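Local coordinates for BH2358 protein (Bacillus halodurans C-125, PDB 2RBD) that is of unknown function but, as a putative spore coat protein of the ferritin clan, probably serves a structural role in the spore, at residues Thr22-Tyr36 against Ile56-Leu70. Residues are numbered along the deposited sequence; the frame is centred on the assembly and turned at random. Where two conformers were deposited one is given.
With PG4 (tetraethylene glycol), chain C.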
ATOM      1  N   THR A  22      15.001  -4.513  -1.757  1.00 13.00           N
ATOM      2  CA  THR A  22      15.966  -4.556  -0.689  0.80 13.10           C
ATOM      3  C   THR A  22      16.921  -3.364  -0.774  1.00 12.77           C
ATOM      4  O   THR A  22      17.249  -2.759   0.244  1.00 13.41           O
ATOM      5  CB  THR A  22      16.741  -5.884  -0.632  0.80 15.34           C
ATOM      6  OG1 THR A  22      17.457  -6.102  -1.847  0.80 17.60           O
ATOM      7  CG2 THR A  22      15.787  -7.046  -0.343  0.80 15.17           C
ATOM      8  N   TRP A  23      17.369  -3.030  -1.976  1.00 13.01           N
ATOM      9  CA  TRP A  23      18.192  -1.826  -2.165  1.00 12.72           C
ATOM     10  C   TRP A  23      17.464  -0.576  -1.687  1.00 12.63           C
ATOM     11  O   TRP A  23      18.036   0.279  -0.977  1.00 11.76           O
ATOM     12  CB  TRP A  23      18.553  -1.690  -3.645  1.00 12.56           C
ATOM     13  CG  TRP A  23      19.467  -0.569  -3.975  1.00 13.10           C
ATOM     14  CD1 TRP A  23      20.823  -0.641  -4.093  1.00 16.59           C
ATOM     15  CD2 TRP A  23      19.115   0.774  -4.300  1.00 12.41           C
ATOM     16  NE1 TRP A  23      21.338   0.567  -4.437  1.00 15.90           N
ATOM     17  CE2 TRP A  23      20.324   1.469  -4.560  1.00 13.60           C
ATOM     18  CE3 TRP A  23      17.903   1.467  -4.389  1.00 14.50           C
ATOM     19  CZ2 TRP A  23      20.354   2.803  -4.914  1.00 14.66           C
ATOM     20  CZ3 TRP A  23      17.938   2.793  -4.708  1.00 16.21           C
ATOM     21  CH2 TRP A  23      19.158   3.454  -4.960  1.00 16.08           C
ATOM     22  N   THR A  24      16.193  -0.447  -2.054  1.00 11.13           N
ATOM     23  CA  THR A  24      15.412   0.684  -1.644  1.00 12.62           C
ATOM     24  C   THR A  24      15.196   0.736  -0.105  1.00 12.30           C
ATOM     25  O   THR A  24      15.269   1.799   0.522  1.00 10.87           O
ATOM     26  CB  THR A  24      14.085   0.688  -2.408  1.00 12.40           C
ATOM     27  OG1 THR A  24      14.331   0.902  -3.802  1.00 13.20           O
ATOM     28  CG2 THR A  24      13.183   1.809  -1.920  1.00 11.87           C
ATOM     29  N   TYR A  25      14.926  -0.405   0.502  1.00 13.03           N
ATOM     30  CA  TYR A  25      14.758  -0.496   1.942  1.00 12.08           C
ATOM     31  C   TYR A  25      16.022  -0.052   2.688  1.00 11.07           C
ATOM     32  O   TYR A  25      16.015   0.668   3.684  1.00 12.23           O
ATOM     33  CB  TYR A  25      14.334  -1.933   2.307  1.00 13.84           C
ATOM     34  CG  TYR A  25      13.887  -2.129   3.738  1.00 10.90           C
ATOM     35  CD1 TYR A  25      14.810  -2.343   4.748  1.00 11.94           C
ATOM     36  CD2 TYR A  25      12.521  -2.104   4.091  1.00 14.63           C
ATOM     37  CE1 TYR A  25      14.396  -2.573   6.035  1.00 14.19           C
ATOM     38  CE2 TYR A  25      12.126  -2.310   5.387  1.00 18.30           C
ATOM     39  CZ  TYR A  25      13.056  -2.517   6.367  1.00 16.08           C
ATOM     40  OH  TYR A  25      12.704  -2.770   7.686  1.00 18.53           O
ATOM     41  N   LEU A  26      17.157  -0.547   2.236  1.00 11.91           N
ATOM     42  CA  LEU A  26      18.452  -0.146   2.792  1.00 12.93           C
ATOM     43  C   LEU A  26      18.682   1.370   2.632  1.00 10.14           C
ATOM     44  O   LEU A  26      19.106   2.032   3.556  1.00 12.40           O
ATOM     45  CB  LEU A  26      19.552  -0.949   2.081  1.00 13.26           C
ATOM     46  CG  LEU A  26      21.000  -0.605   2.423  1.00 15.54           C
ATOM     47  CD1 LEU A  26      21.273  -0.655   3.944  1.00 14.19           C
ATOM     48  CD2 LEU A  26      21.977  -1.521   1.636  1.00 14.72           C
ATOM     49  N   SER A  27      18.410   1.910   1.447  1.00 10.87           N
ATOM     50  CA  SER A  27      18.518   3.344   1.250  0.60 12.30           C
ATOM     51  C   SER A  27      17.577   4.128   2.186  1.00 13.72           C
ATOM     52  O   SER A  27      17.978   5.153   2.750  1.00 12.16           O
ATOM     53  CB  SER A  27      18.302   3.701  -0.234  0.60 12.74           C
ATOM     54  OG  SER A  27      18.716   5.033  -0.507  0.60 13.59           O
ATOM     55  N   THR A  28      16.337   3.662   2.330  1.00 13.04           N
ATOM     56  CA  THR A  28      15.373   4.270   3.261  1.00 11.45           C
ATOM     57  C   THR A  28      15.946   4.282   4.689  1.00 11.69           C
ATOM     58  O   THR A  28      15.942   5.331   5.358  1.00 12.11           O
ATOM     59  CB  THR A  28      14.018   3.599   3.155  1.00 12.45           C
ATOM     60  OG1 THR A  28      13.563   3.741   1.797  1.00 15.23           O
ATOM     61  CG2 THR A  28      13.017   4.298   4.110  1.00 13.17           C
ATOM     62  N   ASN A  29      16.474   3.142   5.125  1.00 11.42           N
ATOM     63  CA  ASN A  29      17.111   3.060   6.436  1.00 11.09           C
ATOM     64  C   ASN A  29      18.262   4.076   6.554  1.00 12.89           C
ATOM     65  O   ASN A  29      18.393   4.735   7.584  1.00 14.47           O
ATOM     66  CB  ASN A  29      17.633   1.662   6.754  1.00 12.52           C
ATOM     67  CG  ASN A  29      16.570   0.725   7.325  1.00 13.81           C
ATOM     68  OD1 ASN A  29      15.404   1.105   7.441  1.00 15.08           O
ATOM     69  ND2 ASN A  29      16.975  -0.495   7.683  1.00 15.03           N
ATOM     70  N   ASN A  30      19.111   4.178   5.544  1.00 13.55           N
ATOM     71  CA  ASN A  30      20.224   5.116   5.613  1.00 13.63           C
ATOM     72  C   ASN A  30      19.739   6.533   5.820  1.00 13.46           C
ATOM     73  O   ASN A  30      20.310   7.315   6.582  1.00 13.11           O
ATOM     74  CB  ASN A  30      21.032   5.039   4.307  1.00 12.85           C
ATOM     75  CG  ASN A  30      21.857   3.781   4.172  1.00 15.57           C
ATOM     76  OD1 ASN A  30      22.194   3.110   5.150  1.00 16.92           O
ATOM     77  ND2 ASN A  30      22.263   3.508   2.930  1.00 15.81           N
ATOM     78  N   GLY A  31      18.667   6.888   5.124  1.00 12.78           N
ATOM     79  CA  GLY A  31      18.084   8.226   5.258  1.00 14.18           C
ATOM     80  C   GLY A  31      17.462   8.462   6.613  1.00 14.83           C
ATOM     81  O   GLY A  31      17.580   9.547   7.218  1.00 13.88           O
ATOM     82  N   LEU A  32      16.783   7.453   7.099  1.00 12.68           N
ATOM     83  CA  LEU A  32      16.145   7.564   8.431  1.00 11.91           C
ATOM     84  C   LEU A  32      17.163   7.602   9.566  1.00 12.62           C
ATOM     85  O   LEU A  32      17.011   8.372  10.487  1.00 12.69           O
ATOM     86  CB  LEU A  32      15.118   6.456   8.653  1.00 12.28           C
ATOM     87  CG  LEU A  32      13.858   6.470   7.770  1.00 11.43           C
ATOM     88  CD1 LEU A  32      12.994   5.259   8.159  1.00 17.15           C
ATOM     89  CD2 LEU A  32      13.055   7.782   7.964  1.00 15.55           C
ATOM     90  N   ILE A  33      18.246   6.834   9.460  1.00 11.16           N
ATOM     91  CA  ILE A  33      19.328   6.933  10.414  1.00 13.19           C
ATOM     92  C   ILE A  33      19.848   8.383  10.485  1.00 13.38           C
ATOM     93  O   ILE A  33      20.046   8.931  11.560  1.00 13.15           O
ATOM     94  CB  ILE A  33      20.430   5.931  10.087  1.00 13.46           C
ATOM     95  CG1 ILE A  33      19.940   4.487  10.390  1.00 15.37           C
ATOM     96  CG2 ILE A  33      21.667   6.214  10.921  1.00 12.65           C
ATOM     97  CD1 ILE A  33      20.848   3.397   9.819  1.00 13.96           C
ATOM     98  N   ASN A  34      20.072   8.987   9.323  1.00 14.47           N
ATOM     99  CA  ASN A  34      20.567  10.352   9.276  1.00 13.48           C
ATOM    100  C   ASN A  34      19.576  11.334   9.887  1.00 12.13           C
ATOM    101  O   ASN A  34      19.946  12.158  10.709  1.00 11.66           O
ATOM    102  CB  ASN A  34      20.882  10.710   7.823  1.00 14.35           C
ATOM    103  CG  ASN A  34      21.270  12.171   7.657  1.00 19.21           C
ATOM    104  OD1 ASN A  34      22.179  12.621   8.289  1.00 22.96           O
ATOM    105  ND2 ASN A  34      20.571  12.891   6.816  1.00 26.27           N
ATOM    106  N   GLY A  35      18.306  11.234   9.513  1.00 10.87           N
ATOM    107  CA  GLY A  35      17.282  12.123  10.087  1.00 11.46           C
ATOM    108  C   GLY A  35      17.097  11.954  11.576  1.00 11.62           C
ATOM    109  O   GLY A  35      16.960  12.931  12.301  1.00 12.73           O
ATOM    110  N   TYR A  36      17.111  10.713  12.032  1.00 12.45           N
ATOM    111  CA  TYR A  36      16.937  10.439  13.440  1.00 12.31           C
ATOM    112  C   TYR A  36      18.166  10.899  14.253  1.00 10.50           C
ATOM    113  O   TYR A  36      18.024  11.328  15.371  1.00 11.35           O
ATOM    114  CB  TYR A  36      16.669   8.956  13.697  1.00 12.49           C
ATOM    115  CG  TYR A  36      15.331   8.452  13.238  1.00 11.34           C
ATOM    116  CD1 TYR A  36      14.521   9.172  12.374  1.00 13.35           C
ATOM    117  CD2 TYR A  36      14.934   7.182  13.577  1.00 14.40           C
ATOM    118  CE1 TYR A  36      13.284   8.653  11.936  1.00 15.77           C
ATOM    119  CE2 TYR A  36      13.708   6.666  13.144  1.00 14.60           C
ATOM    120  CZ  TYR A  36      12.914   7.392  12.334  1.00 13.36           C
ATOM    121  OH  TYR A  36      11.723   6.836  11.899  1.00 14.74           O
ATOM    122  N   ILE A  56      17.636   3.749  15.709  1.00 11.57           N
ATOM    123  CA  ILE A  56      18.889   3.826  14.943  1.00 13.61           C
ATOM    124  C   ILE A  56      19.617   2.494  15.022  1.00 15.52           C
ATOM    125  O   ILE A  56      20.057   1.958  14.012  1.00 14.59           O
ATOM    126  CB  ILE A  56      19.759   4.962  15.457  1.00 12.30           C
ATOM    127  CG1 ILE A  56      19.108   6.326  15.131  1.00 13.98           C
ATOM    128  CG2 ILE A  56      21.175   4.880  14.849  1.00 14.45           C
ATOM    129  CD1 ILE A  56      19.620   7.499  15.984  1.00 12.01           C
ATOM    130  N   GLN A  57      19.738   1.933  16.207  1.00 14.67           N
ATOM    131  CA  GLN A  57      20.477   0.689  16.370  0.70 18.43           C
ATOM    132  C   GLN A  57      19.778  -0.468  15.635  1.00 16.45           C
ATOM    133  O   GLN A  57      20.418  -1.298  15.004  1.00 18.50           O
ATOM    134  CB  GLN A  57      20.635   0.410  17.876  0.70 18.26           C
ATOM    135  CG  GLN A  57      21.654  -0.649  18.223  0.70 29.03           C
ATOM    136  CD  GLN A  57      21.853  -0.820  19.730  0.70 28.49           C
ATOM    137  OE1 GLN A  57      21.935   0.159  20.497  0.70 33.24           O
ATOM    138  NE2 GLN A  57      21.946  -2.072  20.152  0.70 28.74           N
ATOM    139  N   ALA A  58      18.454  -0.502  15.720  1.00 16.63           N
ATOM    140  CA  ALA A  58      17.645  -1.525  15.036  1.00 16.07           C
ATOM    141  C   ALA A  58      17.839  -1.459  13.526  1.00 15.76           C
ATOM    142  O   ALA A  58      18.025  -2.481  12.863  1.00 15.05           O
ATOM    143  CB  ALA A  58      16.165  -1.399  15.416  1.00 15.02           C
HETATM  144  N   MSE A  59      17.880  -0.250  12.990  1.00 13.96           N
HETATM  145  CA  MSE A  59      18.082  -0.081  11.546  1.00 14.71           C
HETATM  146  C   MSE A  59      19.483  -0.436  11.125  1.00 15.28           C
HETATM  147  O   MSE A  59      19.689  -1.021  10.057  1.00 14.61           O
HETATM  148  CB  MSE A  59      17.745   1.343  11.140  1.00 13.99           C
HETATM  149  CG  MSE A  59      16.229   1.613  11.183  1.00 14.32           C
HETATM  150 SE   MSE A  59      15.683   3.299  10.427  0.80 13.04          SE
HETATM  151  CE  MSE A  59      16.361   4.497  11.787  1.00 15.72           C
ATOM    152  N   GLN A  60      20.447  -0.117  11.981  1.00 13.79           N
ATOM    153  CA  GLN A  60      21.816  -0.522  11.721  1.00 16.15           C
ATOM    154  C   GLN A  60      21.934  -2.039  11.693  1.00 17.04           C
ATOM    155  O   GLN A  60      22.665  -2.591  10.867  1.00 15.55           O
ATOM    156  CB  GLN A  60      22.734   0.083  12.768  1.00 18.04           C
ATOM    157  CG  GLN A  60      22.961   1.568  12.512  1.00 18.44           C
ATOM    158  CD  GLN A  60      23.714   2.262  13.617  1.00 20.35           C
ATOM    159  OE1 GLN A  60      23.654   1.869  14.782  1.00 22.04           O
ATOM    160  NE2 GLN A  60      24.385   3.326  13.260  1.00 22.46           N
ATOM    161  N   ASP A  61      21.208  -2.724  12.548  1.00 16.34           N
ATOM    162  CA  ASP A  61      21.220  -4.210  12.544  0.70 18.22           C
ATOM    163  C   ASP A  61      20.596  -4.765  11.281  1.00 17.19           C
ATOM    164  O   ASP A  61      21.112  -5.737  10.684  1.00 18.36           O
ATOM    165  CB  ASP A  61      20.445  -4.814  13.730  0.70 21.10           C
ATOM    166  CG  ASP A  61      21.079  -4.533  15.074  0.70 24.47           C
ATOM    167  OD1 ASP A  61      22.258  -4.153  15.130  0.70 29.87           O
ATOM    168  OD2 ASP A  61      20.382  -4.728  16.098  0.70 31.90           O
ATOM    169  N   GLU A  62      19.462  -4.195  10.876  1.00 16.24           N
ATOM    170  CA  GLU A  62      18.837  -4.558   9.612  1.00 15.80           C
ATOM    171  C   GLU A  62      19.826  -4.334   8.462  1.00 16.06           C
ATOM    172  O   GLU A  62      20.001  -5.194   7.584  1.00 15.17           O
ATOM    173  CB  GLU A  62      17.571  -3.768   9.374  1.00 16.68           C
ATOM    174  CG  GLU A  62      16.449  -4.101  10.330  1.00 20.03           C
ATOM    175  CD  GLU A  62      15.176  -3.371   9.982  1.00 20.85           C
ATOM    176  OE1 GLU A  62      15.175  -2.460   9.142  1.00 20.78           O
ATOM    177  OE2 GLU A  62      14.148  -3.674  10.613  1.00 26.93           O
ATOM    178  N   ASN A  63      20.457  -3.175   8.485  1.00 14.95           N
ATOM    179  CA  ASN A  63      21.426  -2.824   7.437  1.00 14.43           C
ATOM    180  C   ASN A  63      22.575  -3.815   7.316  1.00 16.59           C
ATOM    181  O   ASN A  63      22.997  -4.123   6.220  1.00 16.84           O
ATOM    182  CB  ASN A  63      21.935  -1.397   7.640  1.00 14.47           C
ATOM    183  CG  ASN A  63      20.920  -0.345   7.254  1.00 16.34           C
ATOM    184  OD1 ASN A  63      19.820  -0.666   6.830  1.00 15.70           O
ATOM    185  ND2 ASN A  63      21.341   0.927   7.292  1.00 18.51           N
ATOM    186  N   HIS A  64      23.061  -4.318   8.422  1.00 15.83           N
ATOM    187  CA  HIS A  64      24.140  -5.312   8.366  1.00 18.02           C
ATOM    188  C   HIS A  64      23.723  -6.542   7.550  1.00 17.08           C
ATOM    189  O   HIS A  64      24.478  -7.050   6.697  1.00 16.99           O
ATOM    190  CB  HIS A  64      24.511  -5.705   9.785  1.00 19.54           C
ATOM    191  CG  HIS A  64      25.828  -6.373   9.887  1.00 35.88           C
ATOM    192  ND1 HIS A  64      25.965  -7.744   9.907  1.00 50.51           N
ATOM    193  CD2 HIS A  64      27.081  -5.863   9.976  1.00 49.06           C
ATOM    194  CE1 HIS A  64      27.247  -8.051  10.005  1.00 49.86           C
ATOM    195  NE2 HIS A  64      27.944  -6.928  10.047  1.00 51.04           N
ATOM    196  N   GLN A  65      22.500  -7.001   7.768  1.00 17.67           N
ATOM    197  CA  GLN A  65      21.994  -8.122   7.025  1.00 16.76           C
ATOM    198  C   GLN A  65      21.734  -7.799   5.540  1.00 14.27           C
ATOM    199  O   GLN A  65      22.013  -8.627   4.651  1.00 17.69           O
ATOM    200  CB  GLN A  65      20.702  -8.598   7.667  1.00 20.09           C
ATOM    201  CG  GLN A  65      20.913  -9.161   9.019  1.00 28.50           C
ATOM    202  CD  GLN A  65      19.605  -9.605   9.628  1.00 33.28           C
ATOM    203  OE1 GLN A  65      18.873 -10.416   9.032  1.00 31.33           O
ATOM    204  NE2 GLN A  65      19.269  -9.023  10.798  1.00 40.86           N
ATOM    205  N   LEU A  66      21.137  -6.629   5.284  1.00 16.06           N
ATOM    206  CA  LEU A  66      20.856  -6.190   3.932  1.00 13.03           C
ATOM    207  C   LEU A  66      22.123  -5.984   3.114  1.00 15.01           C
ATOM    208  O   LEU A  66      22.176  -6.373   1.960  1.00 14.12           O
ATOM    209  CB  LEU A  66      20.051  -4.891   3.954  1.00 14.63           C
ATOM    210  CG  LEU A  66      18.639  -5.003   4.503  1.00 17.29           C
ATOM    211  CD1 LEU A  66      18.172  -3.606   5.023  1.00 22.09           C
ATOM    212  CD2 LEU A  66      17.732  -5.531   3.465  1.00 20.97           C
ATOM    213  N   GLU A  67      23.123  -5.366   3.731  1.00 15.77           N
ATOM    214  CA  GLU A  67      24.368  -5.107   3.022  0.70 18.25           C
ATOM    215  C   GLU A  67      25.064  -6.424   2.710  1.00 16.30           C
ATOM    216  O   GLU A  67      25.616  -6.590   1.627  1.00 18.09           O
ATOM    217  CB  GLU A  67      25.254  -4.121   3.801  0.70 16.14           C
ATOM    218  CG  GLU A  67      24.627  -2.708   3.807  0.70 20.36           C
ATOM    219  CD  GLU A  67      25.490  -1.636   4.443  0.70 26.33           C
ATOM    220  OE1 GLU A  67      26.319  -1.971   5.328  0.70 28.95           O
ATOM    221  OE2 GLU A  67      25.348  -0.456   4.039  0.70 38.02           O
ATOM    222  N   GLU A  68      25.000  -7.388   3.603  1.00 15.31           N
ATOM    223  CA  GLU A  68      25.616  -8.695   3.323  1.00 16.80           C
ATOM    224  C   GLU A  68      24.891  -9.389   2.180  1.00 16.55           C
ATOM    225  O   GLU A  68      25.520  -9.987   1.296  1.00 17.93           O
ATOM    226  CB  GLU A  68      25.644  -9.564   4.571  1.00 21.09           C
ATOM    227  CG  GLU A  68      26.154 -11.005   4.318  1.00 26.48           C
ATOM    228  CD  GLU A  68      27.579 -11.048   3.676  1.00 51.15           C
ATOM    229  OE1 GLU A  68      28.437 -10.166   3.999  1.00 56.95           O
ATOM    230  OE2 GLU A  68      27.844 -11.978   2.854  1.00 60.73           O
ATOM    231  N   LEU A  69      23.569  -9.296   2.157  1.00 17.04           N
ATOM    232  CA  LEU A  69      22.786  -9.861   1.057  1.00 17.31           C
ATOM    233  C   LEU A  69      23.156  -9.241  -0.263  1.00 17.98           C
ATOM    234  O   LEU A  69      23.492  -9.939  -1.230  1.00 18.84           O
ATOM    235  CB  LEU A  69      21.273  -9.670   1.322  1.00 18.46           C
ATOM    236  CG  LEU A  69      20.322 -10.164   0.223  1.00 18.57           C
ATOM    237  CD1 LEU A  69      20.362 -11.687   0.102  1.00 19.26           C
ATOM    238  CD2 LEU A  69      18.891  -9.641   0.461  1.00 21.16           C
ATOM    239  N   LEU A  70      23.154  -7.923  -0.314  1.00 16.38           N
ATOM    240  CA  LEU A  70      23.522  -7.239  -1.565  1.00 16.00           C
ATOM    241  C   LEU A  70      24.965  -7.460  -1.980  1.00 17.33           C
ATOM    242  O   LEU A  70      25.236  -7.699  -3.164  1.00 17.89           O
ATOM    243  CB  LEU A  70      23.198  -5.752  -1.496  1.00 18.67           C
ATOM    244  CG  LEU A  70      21.709  -5.453  -1.337  1.00 18.30           C
ATOM    245  CD1 LEU A  70      21.566  -3.934  -1.420  1.00 25.61           C
ATOM    246  CD2 LEU A  70      20.835  -6.160  -2.348  1.00 22.83           C
TER
HETATM  247  O1  PG4 C 171      13.272   1.128   5.621  1.00 25.90           O
HETATM  248  C1  PG4 C 171      12.077   0.990   6.481  1.00 34.30           C
HETATM  249  C2  PG4 C 171      12.322   1.562   7.873  1.00 34.32           C
HETATM  250  O2  PG4 C 171      11.376   1.139   8.855  1.00 32.47           O
HETATM  251  C3  PG4 C 171      10.892   2.248   9.599  1.00 24.03           C
HETATM  252  C4  PG4 C 171      11.765   2.590  10.777  1.00 23.58           C
HETATM  253  O3  PG4 C 171      11.644   1.563  11.774  1.00 28.72           O
HETATM  254  C5  PG4 C 171      12.353   1.938  12.943  1.00 23.50           C
HETATM  255  C6  PG4 C 171      12.406   0.848  13.980  1.00 22.62           C
HETATM  256  O4  PG4 C 171      12.759  -0.435  13.458  1.00 24.21           O
HETATM  257  C7  PG4 C 171      12.662  -1.420  14.498  1.00 38.48           C
HETATM  258  C8  PG4 C 171      12.812  -2.875  14.050  1.00 36.66           C
HETATM  259  O5  PG4 C 171      12.823  -2.991  12.607  1.00 44.33           O
HETATM  260  O   HOH W   1      24.349   1.266   1.970  1.00 29.01           O
HETATM  261  O   HOH W   2      24.417   1.593   5.417  1.00 36.63           O
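With CG trans to the backbone N (chi1 -170°), the ring end of Tyr-25 comes across to helix 46-72, where Glu-62 points toward helix 16-42 with its chain extended beyond CG, and the two meet at the ring edge: Tyr-25 OH donates to Glu-62 OE1 (2.9 Å) from above the carboxylate plane. Asn-29, with CG beside its own backbone N (chi1 -84°), points its amide between Glu-62 and Asn-63. Its ND2 sends one nearly straight N-H (170°) to the anti lone pair of Glu-62 OE1 at 3.0 Å, and the other to Asn-63 OD1; both acceptors lie in the amide plane, which fixes its rotation. The O1 end of a tetraethylene glycol, probably from the crystallisation liquor, lies over one Tyr-25 face, and O1 donates to Asn-29 OD1. A phenylalanine in place of Tyr-25 would probably leave Glu-62 OE1 with Asn-29 ND2 but without its hydroxyl donor. Apolar knobs flank this polar layer: Leu-26 packs on Leu-70 (CD2 to CD1, 3.9 Å), and selenomethionine Met-59 brings CE to Tyr-36 CD2 (3.5 Å), its SE oblique to the ring in a Met-aromatic contact. Segments 22-36 and 56-70 run antiparallel with knobs-into-holes packing, as neighbouring helices of the four-helix bundle found in the ferritin clan.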